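Local coordinates for glyoxalase family protein, putative (Bacillus anthracis, PDB 2QQZ) that is of unknown function but belongs to the glyoxalase/bleomycin resistance/dioxygenase superfamily, whose metal-dependent enzymes share its paired beta-alpha-beta-beta-beta architecture, at residues A[103-109]-A[120-125]; A[94-98]-A[108-112]. One frame throughout, in Å; residues are numbered along the deposited sequence.

Interaction 1. Residues A[103-109]-A[120-125]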
loop_
_atom_site.group_PDB
_atom_site.type_symbol
_atom_site.label_atom_id
_atom_site.label_comp_id
_atom_site.label_asym_id
_atom_site.label_seq_id
_atom_site.Cartn_x
_atom_site.Cartn_y
_atom_site.Cartn_z
ATOM N N ARG A 103 12.192 7.970 13.076
ATOM C CA ARG A 103 11.869 9.115 12.227
ATOM C C ARG A 103 11.275 10.174 13.179
ATOM O O ARG A 103 10.114 10.065 13.587
ATOM C CB ARG A 103 10.880 8.628 11.150
ATOM C CG ARG A 103 10.811 9.499 9.926
ATOM C CD ARG A 103 9.706 9.061 8.971
ATOM N NE ARG A 103 9.293 10.247 8.225
ATOM C CZ ARG A 103 8.351 10.280 7.326
ATOM N NH1 ARG A 103 7.656 9.179 7.010
ATOM N NH2 ARG A 103 8.096 11.443 6.741
ATOM N N PRO A 104 12.074 11.180 13.572
ATOM C CA PRO A 104 11.770 12.054 14.744
ATOM C C PRO A 104 10.733 13.180 14.503
ATOM O O PRO A 104 10.245 13.775 15.461
ATOM C CB PRO A 104 13.147 12.639 15.133
ATOM C CG PRO A 104 13.932 12.665 13.846
ATOM C CD PRO A 104 13.326 11.576 12.896
ATOM N N ASP A 105 10.458 13.429 13.223
ATOM C CA ASP A 105 9.435 14.354 12.722
ATOM C C ASP A 105 8.012 13.715 12.723
ATOM O O ASP A 105 6.997 14.393 12.494
ATOM C CB ASP A 105 9.817 14.797 11.287
ATOM C CG ASP A 105 10.361 13.639 10.418
ATOM O OD1 ASP A 105 11.344 12.982 10.827
ATOM O OD2 ASP A 105 9.815 13.391 9.306
ATOM N N VAL A 106 7.955 12.416 13.005
ATOM C CA VAL A 106 6.730 11.635 12.884
ATOM C C VAL A 106 6.539 10.705 14.085
ATOM O O VAL A 106 7.463 10.052 14.566
ATOM C CB VAL A 106 6.703 10.833 11.551
ATOM C CG1 VAL A 106 5.511 9.922 11.492
ATOM C CG2 VAL A 106 6.626 11.766 10.322
ATOM N N ILE A 107 5.317 10.622 14.571
ATOM C CA ILE A 107 4.982 9.646 15.578
ATOM C C ILE A 107 4.406 8.492 14.820
ATOM O O ILE A 107 3.587 8.680 13.901
ATOM C CB ILE A 107 3.916 10.209 16.570
ATOM C CG1 ILE A 107 4.491 11.445 17.265
ATOM C CG2 ILE A 107 3.447 9.125 17.589
ATOM C CD1 ILE A 107 3.516 12.191 18.206
ATOM N N ARG A 108 4.778 7.279 15.191
ATOM C CA ARG A 108 4.233 6.151 14.456
ATOM C C ARG A 108 4.408 4.847 15.186
ATOM O O ARG A 108 5.249 4.711 16.077
ATOM C CB ARG A 108 4.898 6.080 13.092
ATOM C CG ARG A 108 6.337 5.667 13.145
ATOM C CD ARG A 108 6.879 5.676 11.767
ATOM N NE ARG A 108 8.322 5.401 11.871
ATOM C CZ ARG A 108 9.123 5.074 10.857
ATOM N NH1 ARG A 108 8.651 4.985 9.614
ATOM N NH2 ARG A 108 10.406 4.868 11.104
ATOM N N PHE A 109 3.625 3.867 14.793
ATOM C CA PHE A 109 3.688 2.556 15.431
ATOM C C PHE A 109 3.092 1.507 14.498
ATOM O O PHE A 109 2.319 1.849 13.551
ATOM C CB PHE A 109 2.968 2.563 16.790
ATOM C CG PHE A 109 1.469 2.774 16.718
ATOM C CD1 PHE A 109 0.608 1.692 16.567
ATOM C CD2 PHE A 109 0.923 4.048 16.820
ATOM C CE1 PHE A 109 -0.757 1.870 16.541
ATOM C CE2 PHE A 109 -0.467 4.257 16.772
ATOM C CZ PHE A 109 -1.303 3.184 16.615
ATOM N N GLU A 120 1.067 0.084 9.544
ATOM C CA GLU A 120 1.664 1.203 10.252
ATOM C C GLU A 120 0.687 2.368 10.328
ATOM O O GLU A 120 -0.100 2.613 9.381
ATOM C CB GLU A 120 2.890 1.643 9.495
ATOM C CG GLU A 120 3.517 2.986 10.065
ATOM C CD GLU A 120 4.660 3.445 9.207
ATOM O OE1 GLU A 120 5.196 2.589 8.431
ATOM O OE2 GLU A 120 5.001 4.664 9.275
ATOM N N PHE A 121 0.655 3.018 11.489
ATOM C CA PHE A 121 -0.073 4.257 11.718
ATOM C C PHE A 121 0.913 5.367 12.049
ATOM O O PHE A 121 1.871 5.159 12.844
ATOM C CB PHE A 121 -1.087 4.029 12.817
ATOM C CG PHE A 121 -2.092 2.955 12.479
ATOM C CD1 PHE A 121 -3.078 3.178 11.511
ATOM C CD2 PHE A 121 -2.032 1.713 13.089
ATOM C CE1 PHE A 121 -4.012 2.205 11.205
ATOM C CE2 PHE A 121 -2.942 0.745 12.759
ATOM C CZ PHE A 121 -3.931 0.996 11.817
HETATM N N MSE A 122 0.732 6.539 11.413
HETATM C CA MSE A 122 1.629 7.668 11.636
HETATM C C MSE A 122 0.920 9.031 11.653
HETATM O O MSE A 122 -0.113 9.169 11.046
HETATM C CB MSE A 122 2.648 7.744 10.519
HETATM C CG MSE A 122 2.004 7.812 9.139
HETATM SE SE MSE A 122 3.486 8.255 7.929
HETATM C CE MSE A 122 3.458 10.236 8.136
ATOM N N GLU A 123 1.528 10.018 12.323
ATOM C CA GLU A 123 1.096 11.405 12.231
ATOM C C GLU A 123 2.310 12.303 12.328
ATOM O O GLU A 123 3.247 12.004 13.073
ATOM C CB GLU A 123 0.081 11.691 13.351
ATOM C CG GLU A 123 -0.605 13.048 13.231
ATOM C CD GLU A 123 -1.543 13.335 14.373
ATOM O OE1 GLU A 123 -1.384 12.747 15.466
ATOM O OE2 GLU A 123 -2.445 14.180 14.195
ATOM N N ASN A 124 2.338 13.395 11.568
ATOM C CA ASN A 124 3.381 14.394 11.815
ATOM C C ASN A 124 3.294 14.993 13.213
ATOM O O ASN A 124 2.188 15.201 13.766
ATOM C CB ASN A 124 3.340 15.483 10.756
ATOM C CG ASN A 124 3.457 14.906 9.368
ATOM O OD1 ASN A 124 4.216 13.972 9.144
ATOM N ND2 ASN A 124 2.677 15.424 8.440
ATOM N N LYS A 125 4.456 15.245 13.796
ATOM C CA LYS A 125 4.519 16.004 15.039
ATOM C C LYS A 125 4.157 17.476 14.781
ATOM O O LYS A 125 4.468 18.032 13.740
ATOM C CB LYS A 125 5.909 15.926 15.664
ATOM C CG LYS A 125 6.246 14.603 16.306
ATOM C CD LYS A 125 7.233 14.804 17.457
ATOM C CE LYS A 125 7.606 13.474 18.102
ATOM N NZ LYS A 125 8.983 12.980 17.758
HETATM O O HOH W 1 6.116 6.977 8.626
HETATM O O HOH W 2 9.011 9.833 16.955
#

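Interaction 2. Residues A[94-98]-A[108-112]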
loop_
_atom_site.group_PDB
_atom_site.type_symbol
_atom_site.label_atom_id
_atom_site.label_comp_id
_atom_site.label_asym_id
_atom_site.label_seq_id
_atom_site.Cartn_x
_atom_site.Cartn_y
_atom_site.Cartn_z
ATOM N N GLY A 94 -7.002 -4.368 23.742
ATOM C CA GLY A 94 -6.085 -5.515 23.784
ATOM C C GLY A 94 -5.192 -5.714 22.567
ATOM O O GLY A 94 -4.569 -6.768 22.416
ATOM N N ILE A 95 -5.134 -4.714 21.688
ATOM C CA ILE A 95 -4.249 -4.763 20.522
ATOM C C ILE A 95 -2.809 -4.444 20.903
ATOM O O ILE A 95 -2.549 -3.443 21.580
ATOM C CB ILE A 95 -4.729 -3.797 19.397
ATOM C CG1 ILE A 95 -6.160 -4.152 18.977
ATOM C CG2 ILE A 95 -3.780 -3.838 18.206
ATOM C CD1 ILE A 95 -6.283 -5.611 18.456
ATOM N N GLU A 96 -1.873 -5.283 20.472
ATOM C CA GLU A 96 -0.457 -5.045 20.738
ATOM C C GLU A 96 0.128 -4.007 19.765
ATOM O O GLU A 96 -0.003 -4.146 18.541
ATOM C CB GLU A 96 0.331 -6.363 20.670
ATOM C CG GLU A 96 -0.030 -7.401 21.750
ATOM C CD GLU A 96 0.691 -7.197 23.102
ATOM O OE1 GLU A 96 1.527 -6.267 23.255
ATOM O OE2 GLU A 96 0.414 -7.990 24.030
ATOM N N VAL A 97 0.775 -2.974 20.305
ATOM C CA VAL A 97 1.409 -1.945 19.461
ATOM C C VAL A 97 2.930 -1.914 19.591
ATOM O O VAL A 97 3.497 -2.140 20.677
ATOM C CB VAL A 97 0.807 -0.522 19.626
ATOM C CG1 VAL A 97 -0.700 -0.574 19.772
ATOM C CG2 VAL A 97 1.454 0.208 20.785
ATOM N N ILE A 98 3.596 -1.682 18.476
ATOM C CA ILE A 98 5.037 -1.628 18.457
ATOM C C ILE A 98 5.429 -0.243 17.981
ATOM O O ILE A 98 5.308 0.080 16.799
ATOM C CB ILE A 98 5.669 -2.705 17.531
ATOM C CG1 ILE A 98 5.288 -4.114 18.009
ATOM C CG2 ILE A 98 7.227 -2.528 17.468
ATOM C CD1 ILE A 98 5.746 -5.181 17.093
ATOM N N ARG A 108 4.778 7.279 15.191
ATOM C CA ARG A 108 4.233 6.151 14.456
ATOM C C ARG A 108 4.408 4.847 15.186
ATOM O O ARG A 108 5.249 4.711 16.077
ATOM C CB ARG A 108 4.898 6.080 13.092
ATOM C CG ARG A 108 6.337 5.667 13.145
ATOM C CD ARG A 108 6.879 5.676 11.767
ATOM N NE ARG A 108 8.322 5.401 11.871
ATOM C CZ ARG A 108 9.123 5.074 10.857
ATOM N NH1 ARG A 108 8.651 4.985 9.614
ATOM N NH2 ARG A 108 10.406 4.868 11.104
ATOM N N PHE A 109 3.625 3.867 14.793
ATOM C CA PHE A 109 3.688 2.556 15.431
ATOM C C PHE A 109 3.092 1.507 14.498
ATOM O O PHE A 109 2.319 1.849 13.551
ATOM C CB PHE A 109 2.968 2.563 16.790
ATOM C CG PHE A 109 1.469 2.774 16.718
ATOM C CD1 PHE A 109 0.608 1.692 16.567
ATOM C CD2 PHE A 109 0.923 4.048 16.820
ATOM C CE1 PHE A 109 -0.757 1.870 16.541
ATOM C CE2 PHE A 109 -0.467 4.257 16.772
ATOM C CZ PHE A 109 -1.303 3.184 16.615
ATOM N N TYR A 110 3.412 0.238 14.772
ATOM C CA TYR A 110 2.929 -0.867 13.941
ATOM C C TYR A 110 2.006 -1.708 14.777
ATOM O O TYR A 110 2.160 -1.808 15.990
ATOM C CB TYR A 110 4.080 -1.752 13.486
ATOM C CG TYR A 110 5.233 -1.011 12.902
ATOM C CD1 TYR A 110 5.078 -0.282 11.722
ATOM C CD2 TYR A 110 6.503 -1.085 13.471
ATOM C CE1 TYR A 110 6.137 0.406 11.152
ATOM C CE2 TYR A 110 7.595 -0.406 12.879
ATOM C CZ TYR A 110 7.388 0.345 11.744
ATOM O OH TYR A 110 8.418 1.034 11.105
ATOM N N VAL A 111 1.066 -2.342 14.105
ATOM C CA VAL A 111 0.282 -3.419 14.676
ATOM C C VAL A 111 0.275 -4.543 13.632
ATOM O O VAL A 111 0.618 -4.322 12.463
ATOM C CB VAL A 111 -1.157 -2.966 15.006
ATOM C CG1 VAL A 111 -1.143 -1.703 15.817
ATOM C CG2 VAL A 111 -1.953 -2.722 13.729
ATOM N N SER A 112 -0.112 -5.731 14.045
ATOM C CA SER A 112 -0.402 -6.832 13.135
ATOM C C SER A 112 -1.924 -7.006 13.051
ATOM O O SER A 112 -2.634 -6.969 14.063
ATOM C CB SER A 112 0.219 -8.140 13.640
ATOM O OG SER A 112 1.649 -8.045 13.624
HETATM O O HOH W 3 -0.304 -6.070 16.801
#

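Interaction 1. Residues A[103-109]-A[120-125]
I107 with E123 and F109 with F121 form the hydrogen-bonded pairs of the antiparallel hairpin 106-112/118-124, the last two strands of a beta-alpha-beta-beta-beta module of the glyoxalase fold. Each pair carries two reciprocal backbone bonds, among them F121 N to F109 O at 2.9 Å. Past the strand end, K125 N continues the pairing to D105 O (3.0 Å).

Apolar packing differs on the two faces of the hairpin. On one, F121 CB lies over the F109 ring, 4.2 Å from its centroid, while the two ring planes stand at 44°; F86 of helix 83-92 packs against both rings. On the other, V106 CG1 touches CB of selenomethionine M122 at 3.7 Å.

Charge pairing beside M122 is looser. R108 NH1 and E120 OE2 make a long salt bridge of 3.7 Å, their guanidinium and carboxylate planes 78° apart, and one water donates to E120 OE2. The firmer partners lie outside the hairpin: D100 for R108, H75 for E120.

At the turn, the K125 chain passes across I107 CG1 and bends at its last torsion (chi4 105°), bringing NZ to P104 O at 2.7 Å.

Interaction 2. Residues A[94-98]-A[108-112]
V97 meets the F109 ring obliquely, its CB 3.8 Å from F109 CD1. Its CG1 branch points into the angle between that ring and V111, reaching V111 CG1 at 4.1 Å. V111 CG1 in turn lies at the edge of the F109 ring, in its plane, so one methyl borders both the aromatic ring and V97. The V111 torsion puts it there: CG1 is anti to the carbonyl carbon (chi1 -51°), which turns this branch to the loop. I95 adds its CG2 from further along, 4.1 Å from V111 CG1 and crossing it at a slant. Helix 83-92 covers F109 and V97, through K87 among others, while T33 and F29 of helix 23-33 pack on I95 and V111.

This is where the helix of the beta-alpha-beta-beta-beta module hands over to its sheet. Helix 83-92 ends in a Schellman motif with G94, at positive phi, as the C-prime residue, and the chain then runs out to strand 98-100, which flanks 106-112 as an edge strand within this chain. I98 and Y110 form an antiparallel hydrogen-bonded pair: I98 N gives to Y110 O at 2.9 Å, and Y110 N returns a bond to I98 O at 2.8 Å, the donor tilted 31° from the carbonyl plane.

The side chains of this pair lie on the face of the sheet turned from F109. I98 CG2 approaches Y110 CD2 only loosely, at 4.3 Å. The Y110 ring reaches back along its own strand until OH stands 4.1 Å above the centre of the R108 guanidinium; R118 makes a cation-pi contact with the same ring. Beyond the pair, where direct bonding stops, a water donates to E96 O at 2.6 Å and accepts from S112 N.

In the fold
Interactions 1 and 2 lie about 13 Å apart, centre to centre, on opposite edges of strand 106-112 and share R108 and F109. Along the chain come loop 94-98, strand 106-112 and finally strand 118-124; across the sheet the order is 76-80, 118-124, 106-112, 98-100. F109 packs with F121 in interaction 1 and with V97 in interaction 2, so one apolar face runs beneath helix 83-92. On the other face, E120 OE1 touches Y110 CE1 at 3.6 Å. There H75 and E120, with H13 of the second subunit, resemble the metal-site residues of related enzymes, which is consistent with an active site at the subunit interface.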